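Local coordinates for DUF192 domain-containing protein (Novosphingobium aromaticivorans, PDB 3M7A) that is of unknown function but belongs to the DUF192 (COG1430) family and is probably exported, at residues Thr26-Thr30 and Ser31-Val35. Numbering follows the deposited sequence. Where two conformers were deposited one is given.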
ATOM      1  N   THR A  26       4.808  -7.472  -3.457  1.00  5.07           N
ATOM      2  CA  THR A  26       6.227  -7.418  -3.120  1.00  5.20           C
ATOM      3  C   THR A  26       6.789  -6.068  -3.467  1.00  4.89           C
ATOM      4  O   THR A  26       6.331  -5.405  -4.395  1.00  6.79           O
ATOM      5  CB  THR A  26       7.033  -8.545  -3.832  1.00  6.64           C
ATOM      6  OG1 THR A  26       6.941  -8.392  -5.249  1.00  7.35           O
ATOM      7  CG2 THR A  26       6.517  -9.926  -3.392  1.00  8.52           C
ATOM      8  N   VAL A  27       7.766  -5.672  -2.675  1.00  5.46           N
ATOM      9  CA  VAL A  27       8.496  -4.437  -2.874  1.00  5.45           C
ATOM     10  C   VAL A  27       9.974  -4.821  -2.810  1.00  5.42           C
ATOM     11  O   VAL A  27      10.438  -5.339  -1.786  1.00  6.55           O
ATOM     12  CB  VAL A  27       8.177  -3.337  -1.827  1.00  5.68           C
ATOM     13  CG1 VAL A  27       8.900  -2.062  -2.174  1.00  7.24           C
ATOM     14  CG2 VAL A  27       6.659  -3.090  -1.741  1.00  7.42           C
ATOM     15  N   THR A  28      10.716  -4.551  -3.893  1.00  6.42           N
ATOM     16  CA  THR A  28      12.082  -5.044  -4.041  1.00  7.06           C
ATOM     17  C   THR A  28      13.005  -3.923  -4.474  1.00  6.90           C
ATOM     18  O   THR A  28      12.714  -3.164  -5.407  1.00  7.98           O
ATOM     19  CB  THR A  28      12.135  -6.221  -5.034  1.00  7.31           C
ATOM     20  OG1 THR A  28      11.177  -7.197  -4.635  1.00  8.23           O
ATOM     21  CG2 THR A  28      13.527  -6.839  -5.080  1.00  8.94           C
ATOM     22  N   GLY A  29      14.125  -3.816  -3.770  1.00  7.48           N
ATOM     23  CA  GLY A  29      15.126  -2.807  -4.066  1.00  7.94           C
ATOM     24  C   GLY A  29      16.423  -3.116  -3.340  1.00  6.24           C
ATOM     25  O   GLY A  29      16.661  -4.271  -2.950  1.00  7.70           O
ATOM     26  N   THR A  30      17.230  -2.086  -3.095  1.00  7.12           N
ATOM     27  CA  THR A  30      18.520  -2.270  -2.430  0.50  6.60           C
ATOM     28  C   THR A  30      18.370  -2.877  -1.045  1.00  7.50           C
ATOM     29  O   THR A  30      19.210  -3.649  -0.612  1.00  8.06           O
ATOM     30  CB  THR A  30      19.277  -0.941  -2.331  0.50  9.18           C
ATOM     31  OG1 THR A  30      19.424  -0.412  -3.646  0.50 14.24           O
ATOM     32  CG2 THR A  30      20.646  -1.139  -1.714  0.50  9.03           C
ATOM     33  N   SER A  31      17.283  -2.539  -0.346  1.00  6.71           N
ATOM     34  CA  SER A  31      17.045  -3.104   0.986  1.00  6.35           C
ATOM     35  C   SER A  31      16.661  -4.569   0.983  1.00  5.65           C
ATOM     36  O   SER A  31      16.643  -5.198   2.049  1.00  8.21           O
ATOM     37  CB  SER A  31      15.970  -2.297   1.726  1.00  6.96           C
ATOM     38  OG  SER A  31      14.674  -2.554   1.200  1.00  9.53           O
ATOM     39  N   GLY A  32      16.357  -5.128  -0.184  1.00  6.30           N
ATOM     40  CA  GLY A  32      15.924  -6.500  -0.265  1.00  6.04           C
ATOM     41  C   GLY A  32      14.495  -6.605  -0.803  1.00  5.78           C
ATOM     42  O   GLY A  32      14.033  -5.716  -1.531  1.00  7.72           O
ATOM     43  N   ARG A  33      13.819  -7.681  -0.420  1.00  5.62           N
ATOM     44  CA  ARG A  33      12.485  -7.991  -0.883  1.00  5.23           C
ATOM     45  C   ARG A  33      11.567  -8.082   0.309  1.00  5.46           C
ATOM     46  O   ARG A  33      11.825  -8.850   1.233  1.00  6.27           O
ATOM     47  CB  ARG A  33      12.465  -9.290  -1.705  1.00  6.34           C
ATOM     48  CG  ARG A  33      11.089  -9.700  -2.250  1.00  6.07           C
ATOM     49  CD  ARG A  33      11.241 -10.942  -3.086  1.00  8.12           C
ATOM     50  NE  ARG A  33      10.098 -11.321  -3.909  1.00  6.45           N
ATOM     51  CZ  ARG A  33       9.838 -10.859  -5.129  1.00  6.21           C
ATOM     52  NH1 ARG A  33      10.562  -9.876  -5.646  1.00  7.49           N
ATOM     53  NH2 ARG A  33       8.868 -11.408  -5.851  1.00  9.39           N
ATOM     54  N   HIS A  34      10.483  -7.301   0.257  1.00  5.92           N
ATOM     55  CA  HIS A  34       9.468  -7.229   1.314  1.00  6.74           C
ATOM     56  C   HIS A  34       8.151  -7.714   0.756  1.00  6.27           C
ATOM     57  O   HIS A  34       7.869  -7.487  -0.428  1.00  7.80           O
ATOM     58  CB  HIS A  34       9.312  -5.786   1.805  1.00  6.25           C
ATOM     59  CG  HIS A  34      10.608  -5.152   2.143  1.00  6.63           C
ATOM     60  ND1 HIS A  34      11.255  -5.368   3.337  1.00  7.68           N
ATOM     61  CD2 HIS A  34      11.409  -4.346   1.414  1.00  7.69           C
ATOM     62  CE1 HIS A  34      12.399  -4.708   3.334  1.00  8.85           C
ATOM     63  NE2 HIS A  34      12.516  -4.068   2.183  1.00  8.14           N
ATOM     64  N   VAL A  35       7.343  -8.342   1.603  1.00  6.70           N
ATOM     65  CA  VAL A  35       6.104  -8.974   1.174  1.00  6.57           C
ATOM     66  C   VAL A  35       4.955  -8.548   2.087  1.00  6.08           C
ATOM     67  O   VAL A  35       5.086  -8.613   3.304  1.00  7.00           O
ATOM     68  CB  VAL A  35       6.212 -10.541   1.232  1.00  7.16           C
ATOM     69  CG1 VAL A  35       4.925 -11.170   0.707  1.00 10.31           C
ATOM     70  CG2 VAL A  35       7.409 -11.017   0.447  1.00  8.09           C
TER
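Arg33 reaches diagonally across the neighbouring strand and lays its guanidinium against Thr26, whose OG1 sits over one face of that flat group, toward its rim, 3.6 Å from NH2. The arginine can do this because its chain is fully stretched from CG to NE, with CG anti to the backbone N (chi1 -180°), and then turns its flat end at chi4 86°. On the way it passes Thr28, the residue it faces in a non-hydrogen-bonded antiparallel pair; Thr28 OG1 lies 3.5 Å from Arg33 CG and 2.9 Å from Arg33 NH1. The far end is fixed by a salt bridge from NH2 to Glu8 of helix 6-9, which packs on this same face and also touches Thr26 and Val35. Thr26 CG2 meets Val35 CG2 at 4.1 Å, and an alanine in place of this threonine would probably cost the guanidinium rim the hydroxyl over it and open a small gap beside Val35. Strands 21-29 and 32-41 here form a beta hairpin with a two-residue loop, Thr30 and Ser31 being the corners of a type I turn from Gly29 to Gly32. Val27 and His34 exchange a pair of backbone hydrogen bonds, His34 N to Val27 O being 2.8 Å, and Gly29 and Gly32 exchange another next to the turn. Gly32 has a positive phi of 117°, where a CB would jam against the preceding carbonyl oxygen. On the face opposite Arg33, the His34 imidazole folds back toward the turn, where NE2 and Ser31 OG share a 2.8 Å hydrogen bond, while Ile132 packs against both His34 and Val27.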